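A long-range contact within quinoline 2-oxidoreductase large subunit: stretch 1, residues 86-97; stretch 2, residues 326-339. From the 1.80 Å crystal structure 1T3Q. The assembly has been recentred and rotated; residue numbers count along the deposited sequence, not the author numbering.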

ATOM      1  N   GLY B  86     -18.298  19.310  13.842  1.00 24.75           N
ATOM      2  CA  GLY B  86     -17.357  20.097  13.066  1.00 21.99           C
ATOM      3  C   GLY B  86     -16.015  20.400  13.710  1.00 21.61           C
ATOM      4  O   GLY B  86     -15.630  19.803  14.715  1.00 21.43           O
ATOM      5  N   ILE B  87     -15.312  21.361  13.125  1.00 19.64           N
ATOM      6  CA  ILE B  87     -13.989  21.753  13.586  1.00 19.50           C
ATOM      7  C   ILE B  87     -14.031  22.810  14.680  1.00 17.69           C
ATOM      8  O   ILE B  87     -14.398  23.953  14.425  1.00 19.30           O
ATOM      9  CB  ILE B  87     -13.150  22.296  12.410  1.00 18.47           C
ATOM     10  CG1 ILE B  87     -13.096  21.247  11.292  1.00 19.49           C
ATOM     11  CG2 ILE B  87     -11.752  22.652  12.887  1.00 16.66           C
ATOM     12  CD1 ILE B  87     -12.392  21.723  10.035  1.00 21.83           C
ATOM     13  N   VAL B  88     -13.651  22.414  15.892  1.00 19.32           N
ATOM     14  CA  VAL B  88     -13.618  23.322  17.035  1.00 18.54           C
ATOM     15  C   VAL B  88     -12.248  23.993  17.068  1.00 18.81           C
ATOM     16  O   VAL B  88     -11.225  23.319  17.164  1.00 19.94           O
ATOM     17  CB  VAL B  88     -13.828  22.557  18.357  1.00 20.53           C
ATOM     18  CG1 VAL B  88     -13.865  23.531  19.533  1.00 21.57           C
ATOM     19  CG2 VAL B  88     -15.117  21.758  18.287  1.00 20.92           C
ATOM     20  N   ALA B  89     -12.230  25.317  16.980  1.00 18.81           N
ATOM     21  CA  ALA B  89     -10.975  26.056  16.980  1.00 21.09           C
ATOM     22  C   ALA B  89     -10.957  27.120  18.061  1.00 22.19           C
ATOM     23  O   ALA B  89     -11.804  28.014  18.081  1.00 24.04           O
ATOM     24  CB  ALA B  89     -10.750  26.700  15.609  1.00 19.06           C
ATOM     25  N   THR B  90      -9.981  27.030  18.954  1.00 24.36           N
ATOM     26  CA  THR B  90      -9.867  27.997  20.035  1.00 25.63           C
ATOM     27  C   THR B  90      -8.408  28.281  20.372  1.00 25.18           C
ATOM     28  O   THR B  90      -7.501  27.614  19.872  1.00 22.92           O
ATOM     29  CB  THR B  90     -10.591  27.496  21.300  1.00 26.82           C
ATOM     30  OG1 THR B  90     -10.649  28.556  22.267  1.00 32.42           O
ATOM     31  CG2 THR B  90      -9.863  26.294  21.891  1.00 27.73           C
ATOM     32  N   MET B  91      -8.198  29.279  21.223  1.00 24.32           N
ATOM     33  CA  MET B  91      -6.867  29.688  21.646  1.00 26.42           C
ATOM     34  C   MET B  91      -6.900  30.092  23.114  1.00 26.17           C
ATOM     35  O   MET B  91      -7.906  30.620  23.591  1.00 25.66           O
ATOM     36  CB  MET B  91      -6.389  30.886  20.817  1.00 27.07           C
ATOM     37  CG  MET B  91      -5.835  30.550  19.443  1.00 31.48           C
ATOM     38  SD  MET B  91      -4.145  29.917  19.509  1.00 35.19           S
ATOM     39  CE  MET B  91      -4.148  28.834  18.085  1.00 35.43           C
ATOM     40  N   GLN B  92      -5.795  29.852  23.813  1.00 25.93           N
ATOM     41  CA  GLN B  92      -5.671  30.203  25.223  1.00 25.81           C
ATOM     42  C   GLN B  92      -5.306  31.685  25.276  1.00 24.65           C
ATOM     43  O   GLN B  92      -4.226  32.059  25.736  1.00 24.53           O
ATOM     44  CB  GLN B  92      -4.566  29.364  25.876  1.00 26.99           C
ATOM     45  N   VAL B  93      -6.216  32.519  24.789  1.00 24.27           N
ATOM     46  CA  VAL B  93      -6.019  33.960  24.747  1.00 23.40           C
ATOM     47  C   VAL B  93      -7.242  34.649  25.336  1.00 24.13           C
ATOM     48  O   VAL B  93      -8.367  34.358  24.946  1.00 22.35           O
ATOM     49  CB  VAL B  93      -5.812  34.437  23.289  1.00 23.59           C
ATOM     50  CG1 VAL B  93      -5.792  35.952  23.226  1.00 23.10           C
ATOM     51  CG2 VAL B  93      -4.504  33.860  22.734  1.00 22.90           C
ATOM     52  N   GLU B  94      -7.016  35.563  26.274  1.00 25.60           N
ATOM     53  CA  GLU B  94      -8.115  36.273  26.921  1.00 28.44           C
ATOM     54  C   GLU B  94      -9.043  36.980  25.933  1.00 27.18           C
ATOM     55  O   GLU B  94      -8.602  37.793  25.119  1.00 26.98           O
ATOM     56  CB  GLU B  94      -7.569  37.294  27.923  1.00 32.00           C
ATOM     57  CG  GLU B  94      -8.657  37.994  28.730  1.00 39.16           C
ATOM     58  CD  GLU B  94      -8.124  39.126  29.589  1.00 44.00           C
ATOM     59  OE1 GLU B  94      -8.922  39.725  30.345  1.00 47.11           O
ATOM     60  OE2 GLU B  94      -6.911  39.422  29.510  1.00 47.11           O
ATOM     61  N   GLY B  95     -10.333  36.665  26.016  1.00 26.44           N
ATOM     62  CA  GLY B  95     -11.309  37.290  25.140  1.00 25.23           C
ATOM     63  C   GLY B  95     -11.467  36.641  23.775  1.00 25.82           C
ATOM     64  O   GLY B  95     -12.303  37.064  22.979  1.00 26.36           O
ATOM     65  N   PHE B  96     -10.680  35.610  23.497  1.00 23.93           N
ATOM     66  CA  PHE B  96     -10.761  34.937  22.203  1.00 23.59           C
ATOM     67  C   PHE B  96     -12.096  34.220  22.051  1.00 22.72           C
ATOM     68  O   PHE B  96     -12.536  33.522  22.961  1.00 24.73           O
ATOM     69  CB  PHE B  96      -9.635  33.909  22.055  1.00 23.30           C
ATOM     70  CG  PHE B  96      -9.580  33.268  20.695  1.00 22.54           C
ATOM     71  CD1 PHE B  96      -8.957  33.917  19.631  1.00 23.80           C
ATOM     72  CD2 PHE B  96     -10.178  32.032  20.471  1.00 23.69           C
ATOM     73  CE1 PHE B  96      -8.932  33.339  18.355  1.00 22.93           C
ATOM     74  CE2 PHE B  96     -10.158  31.446  19.199  1.00 23.34           C
ATOM     75  CZ  PHE B  96      -9.532  32.105  18.142  1.00 20.71           C
ATOM     76  N   GLN B  97     -12.730  34.383  20.894  1.00 22.30           N
ATOM     77  CA  GLN B  97     -14.004  33.728  20.635  1.00 21.91           C
ATOM     78  C   GLN B  97     -13.829  32.433  19.848  1.00 22.06           C
ATOM     79  O   GLN B  97     -13.429  32.444  18.685  1.00 20.96           O
ATOM     80  CB  GLN B  97     -14.948  34.659  19.873  1.00 23.24           C
ATOM     81  CG  GLN B  97     -15.481  35.827  20.691  1.00 24.23           C
ATOM     82  CD  GLN B  97     -16.731  36.418  20.078  1.00 24.89           C
ATOM     83  OE1 GLN B  97     -16.674  37.397  19.328  1.00 28.75           O
ATOM     84  NE2 GLN B  97     -17.871  35.810  20.376  1.00 22.91           N
ATOM     85  N   TYR B 326     -14.999  31.762  10.081  1.00 18.87           N
ATOM     86  CA  TYR B 326     -14.594  30.912  11.199  1.00 19.26           C
ATOM     87  C   TYR B 326     -13.094  31.013  11.451  1.00 19.91           C
ATOM     88  O   TYR B 326     -12.362  31.655  10.692  1.00 19.07           O
ATOM     89  CB  TYR B 326     -14.897  29.441  10.891  1.00 18.97           C
ATOM     90  CG  TYR B 326     -16.302  29.149  10.409  1.00 20.50           C
ATOM     91  CD1 TYR B 326     -17.365  29.052  11.309  1.00 19.97           C
ATOM     92  CD2 TYR B 326     -16.566  28.962   9.052  1.00 20.37           C
ATOM     93  CE1 TYR B 326     -18.659  28.770  10.868  1.00 19.62           C
ATOM     94  CE2 TYR B 326     -17.858  28.684   8.599  1.00 20.25           C
ATOM     95  CZ  TYR B 326     -18.899  28.589   9.515  1.00 20.25           C
ATOM     96  OH  TYR B 326     -20.176  28.311   9.072  1.00 18.75           O
ATOM     97  N   ASN B 327     -12.651  30.363  12.522  1.00 19.00           N
ATOM     98  CA  ASN B 327     -11.237  30.308  12.849  1.00 19.86           C
ATOM     99  C   ASN B 327     -10.750  29.023  12.199  1.00 19.10           C
ATOM    100  O   ASN B 327     -11.369  27.974  12.367  1.00 17.57           O
ATOM    101  CB  ASN B 327     -11.005  30.177  14.359  1.00 20.79           C
ATOM    102  CG  ASN B 327     -11.224  31.470  15.106  1.00 20.61           C
ATOM    103  OD1 ASN B 327     -12.155  31.585  15.904  1.00 22.68           O
ATOM    104  ND2 ASN B 327     -10.363  32.448  14.866  1.00 16.55           N
ATOM    105  N   ASN B 328      -9.660  29.100  11.447  1.00 19.12           N
ATOM    106  CA  ASN B 328      -9.102  27.904  10.836  1.00 18.30           C
ATOM    107  C   ASN B 328      -8.463  27.129  11.984  1.00 17.56           C
ATOM    108  O   ASN B 328      -8.126  27.710  13.017  1.00 17.47           O
ATOM    109  CB  ASN B 328      -8.000  28.272   9.838  1.00 17.52           C
ATOM    110  CG  ASN B 328      -6.800  28.912  10.519  1.00 14.52           C
ATOM    111  OD1 ASN B 328      -6.632  30.131  10.503  1.00 16.70           O
ATOM    112  ND2 ASN B 328      -5.971  28.085  11.143  1.00 12.43           N
ATOM    113  N   LEU B 329      -8.296  25.824  11.810  1.00 17.38           N
ATOM    114  CA  LEU B 329      -7.643  25.001  12.824  1.00 18.52           C
ATOM    115  C   LEU B 329      -6.329  24.593  12.150  1.00 19.47           C
ATOM    116  O   LEU B 329      -6.347  24.127  11.014  1.00 18.12           O
ATOM    117  CB  LEU B 329      -8.479  23.756  13.124  1.00 18.41           C
ATOM    118  CG  LEU B 329      -8.604  23.164  14.539  1.00 24.06           C
ATOM    119  CD1 LEU B 329      -8.303  21.677  14.478  1.00 21.10           C
ATOM    120  CD2 LEU B 329      -7.696  23.866  15.536  1.00 22.76           C
ATOM    121  N   PRO B 330      -5.192  24.691  12.861  1.00 19.85           N
ATOM    122  CA  PRO B 330      -5.023  25.133  14.252  1.00 20.45           C
ATOM    123  C   PRO B 330      -4.559  26.568  14.528  1.00 20.43           C
ATOM    124  O   PRO B 330      -4.445  26.954  15.690  1.00 20.57           O
ATOM    125  CB  PRO B 330      -4.006  24.139  14.776  1.00 21.28           C
ATOM    126  CG  PRO B 330      -3.025  24.100  13.597  1.00 21.61           C
ATOM    127  CD  PRO B 330      -3.946  24.070  12.364  1.00 20.03           C
ATOM    128  N   TRP B 331      -4.305  27.360  13.490  1.00 19.60           N
ATOM    129  CA  TRP B 331      -3.791  28.715  13.692  1.00 19.55           C
ATOM    130  C   TRP B 331      -4.788  29.788  14.113  1.00 19.85           C
ATOM    131  O   TRP B 331      -4.418  30.727  14.820  1.00 18.97           O
ATOM    132  CB  TRP B 331      -3.058  29.177  12.427  1.00 19.81           C
ATOM    133  CG  TRP B 331      -2.248  28.077  11.812  1.00 23.09           C
ATOM    134  CD1 TRP B 331      -2.428  27.521  10.576  1.00 22.74           C
ATOM    135  CD2 TRP B 331      -1.197  27.331  12.437  1.00 23.73           C
ATOM    136  NE1 TRP B 331      -1.561  26.473  10.397  1.00 22.13           N
ATOM    137  CE2 TRP B 331      -0.793  26.333  11.521  1.00 24.16           C
ATOM    138  CE3 TRP B 331      -0.559  27.407  13.682  1.00 26.60           C
ATOM    139  CZ2 TRP B 331       0.220  25.412  11.813  1.00 25.22           C
ATOM    140  CZ3 TRP B 331       0.450  26.491  13.975  1.00 26.87           C
ATOM    141  CH2 TRP B 331       0.828  25.505  13.041  1.00 26.94           C
ATOM    142  N   THR B 332      -6.037  29.641  13.673  1.00 18.23           N
ATOM    143  CA  THR B 332      -7.117  30.590  13.957  1.00 17.80           C
ATOM    144  C   THR B 332      -6.841  31.941  13.316  1.00 19.31           C
ATOM    145  O   THR B 332      -5.850  32.113  12.602  1.00 18.70           O
ATOM    146  CB  THR B 332      -7.357  30.790  15.490  1.00 17.50           C
ATOM    147  OG1 THR B 332      -6.347  31.644  16.046  1.00 17.44           O
ATOM    148  CG2 THR B 332      -7.322  29.446  16.209  1.00 18.09           C
ATOM    149  N   GLN B 333      -7.723  32.901  13.562  1.00 16.90           N
ATOM    150  CA  GLN B 333      -7.560  34.226  12.995  1.00 17.05           C
ATOM    151  C   GLN B 333      -6.368  34.973  13.596  1.00 17.18           C
ATOM    152  O   GLN B 333      -5.993  36.040  13.113  1.00 18.39           O
ATOM    153  CB  GLN B 333      -8.856  35.027  13.173  1.00 15.28           C
ATOM    154  CG  GLN B 333     -10.027  34.388  12.425  1.00 18.44           C
ATOM    155  CD  GLN B 333     -11.300  35.211  12.457  1.00 19.79           C
ATOM    156  OE1 GLN B 333     -12.323  34.804  11.898  1.00 23.81           O
ATOM    157  NE2 GLN B 333     -11.251  36.362  13.104  1.00 17.55           N
ATOM    158  N   LEU B 334      -5.763  34.400  14.633  1.00 16.92           N
ATOM    159  CA  LEU B 334      -4.609  35.033  15.271  1.00 17.77           C
ATOM    160  C   LEU B 334      -3.368  34.866  14.396  1.00 17.73           C
ATOM    161  O   LEU B 334      -2.321  35.455  14.670  1.00 16.98           O
ATOM    162  CB  LEU B 334      -4.346  34.416  16.646  1.00 17.97           C
ATOM    163  CG  LEU B 334      -5.477  34.480  17.678  1.00 20.29           C
ATOM    164  CD1 LEU B 334      -4.934  34.063  19.044  1.00 20.29           C
ATOM    165  CD2 LEU B 334      -6.039  35.897  17.742  1.00 19.68           C
ATOM    166  N   VAL B 335      -3.508  34.081  13.331  1.00 17.14           N
ATOM    167  CA  VAL B 335      -2.399  33.806  12.421  1.00 16.96           C
ATOM    168  C   VAL B 335      -1.864  35.058  11.716  1.00 17.63           C
ATOM    169  O   VAL B 335      -0.716  35.086  11.270  1.00 18.72           O
ATOM    170  CB  VAL B 335      -2.813  32.729  11.373  1.00 17.58           C
ATOM    171  CG1 VAL B 335      -3.758  33.319  10.351  1.00 16.66           C
ATOM    172  CG2 VAL B 335      -1.578  32.133  10.712  1.00 17.36           C
ATOM    173  N   GLU B 336      -2.684  36.099  11.621  1.00 16.58           N
ATOM    174  CA  GLU B 336      -2.244  37.332  10.977  1.00 16.53           C
ATOM    175  C   GLU B 336      -1.815  38.432  11.958  1.00 18.06           C
ATOM    176  O   GLU B 336      -0.685  38.422  12.441  1.00 17.49           O
ATOM    177  CB  GLU B 336      -3.326  37.851  10.028  1.00 17.53           C
ATOM    178  CG  GLU B 336      -3.409  37.056   8.715  1.00 18.39           C
ATOM    179  CD  GLU B 336      -2.235  37.343   7.781  1.00 19.49           C
ATOM    180  OE1 GLU B 336      -1.928  36.492   6.916  1.00 19.86           O
ATOM    181  OE2 GLU B 336      -1.628  38.428   7.899  1.00 18.41           O
ATOM    182  N   SER B 337      -2.710  39.370  12.255  1.00 18.66           N
ATOM    183  CA  SER B 337      -2.398  40.485  13.155  1.00 20.15           C
ATOM    184  C   SER B 337      -1.811  40.136  14.523  1.00 19.85           C
ATOM    185  O   SER B 337      -0.839  40.753  14.963  1.00 23.15           O
ATOM    186  CB  SER B 337      -3.644  41.356  13.365  1.00 17.78           C
ATOM    187  OG  SER B 337      -3.964  42.077  12.189  1.00 20.95           O
ATOM    188  N   HIS B 338      -2.402  39.158  15.197  1.00 20.40           N
ATOM    189  CA  HIS B 338      -1.946  38.776  16.525  1.00 21.29           C
ATOM    190  C   HIS B 338      -0.466  38.400  16.572  1.00 21.52           C
ATOM    191  O   HIS B 338       0.312  39.030  17.287  1.00 21.77           O
ATOM    192  CB  HIS B 338      -2.812  37.635  17.061  1.00 20.50           C
ATOM    193  CG  HIS B 338      -2.638  37.379  18.526  1.00 24.63           C
ATOM    194  ND1 HIS B 338      -1.654  36.555  19.028  1.00 27.11           N
ATOM    195  CD2 HIS B 338      -3.323  37.844  19.598  1.00 22.46           C
ATOM    196  CE1 HIS B 338      -1.742  36.521  20.347  1.00 24.68           C
ATOM    197  NE2 HIS B 338      -2.747  37.295  20.717  1.00 25.23           N
ATOM    198  N   VAL B 339      -0.065  37.381  15.820  1.00 20.90           N
ATOM    199  CA  VAL B 339       1.340  36.987  15.833  1.00 19.91           C
ATOM    200  C   VAL B 339       2.214  38.043  15.166  1.00 19.66           C
ATOM    201  O   VAL B 339       3.396  38.176  15.496  1.00 20.03           O
ATOM    202  CB  VAL B 339       1.562  35.627  15.141  1.00 20.82           C
ATOM    203  CG1 VAL B 339       0.816  34.544  15.901  1.00 20.21           C
ATOM    204  CG2 VAL B 339       1.108  35.686  13.689  1.00 20.11           C
TER
HETATM  205  O   HOH W   1     -13.819  26.882  13.688  1.00 20.15           O

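Residues at least 230 positions apart in sequence touch here almost entirely through packing, and no clear direct hydrogen bond joins the two segments. The first runs as a short strand, 87-89, and then as an irregular chain whose residues alternate in direction: I87, A89, M91 and V93 point their CA-to-CB bonds toward the second stretch, while V88, T90 and Q92 point away. The extended backbone thus presents a row of side chains to its partner.

By CA position the chains are nearest at A89, whose CA lies 5.4 Å from the CA of L329. A small residue suits this place. Its CB sits 3.5 Å from N327 O and 3.8 Å from N328 O, and it is also 3.7 Å from N327 CB, so the methyl is a low bump fitted against backbone as well as side chain. Beside it, I87, branched at CB, brings its CG2 methyl to 3.5 Å from L329 CB. L329 in turn lies along the strand: its CG is 3.7 Å from V88 O, and its CD2 is 4.2 Å from A89 CB. Its chi angles, -143° and -129°, both fall between the usual wells.

Polar backbone near this apolar patch is served by water 1, which donates to I87 O at 3.1 Å and to N327 O at 3.0 Å, although it has more acceptors in reach than protons. Two carbonyl oxygens cannot bond each other, and a water placed between them can offer a proton to either.

Farther along, M91 reaches into a shallow hollow formed by the turn of the second stretch. Its long, unbranched side chain can follow an uneven surface: CG rests 3.6 Å from T332 OG1 and 3.6 Å from L334 CD1, while the terminal CE comes within 3.1 Å of P330 O, a tight approach, and 3.8 Å of W331 O. P330 follows a cis peptide bond, and its own CB points away, so it meets M91 through its carbonyl. T332 also bonds within this turn: its OG1 donates a very short hydrogen bond, 2.5 Å, to W331 O and accepts one from L334 N at 3.2 Å. The hydroxyl is thus satisfied within its own stretch, while the side-chain carbons of T332 pack against F96, A89 and T90 O.

L334 is one of the large bumps offered in return. M91, V93 and F96 surround part of it, with V93 CG2 3.7 Å from L334 CD1 and F96 CE1 3.7 Å from L334 CG. V93 also extends CG1 to 4.2 Å from H338 NE2, carrying the contact to the start of the helix.

A type II turn from V93 to F96, closed by a 3.0 Å hydrogen bond from F96 N to V93 O, brings the phenyl ring back to the same surface. G95, with phi/psi of 85/-2, adopts backbone angles that call for glycine. The broad ring of F96 fills the space between L334 and N327, its CZ lying 3.7 Å from T332 CB.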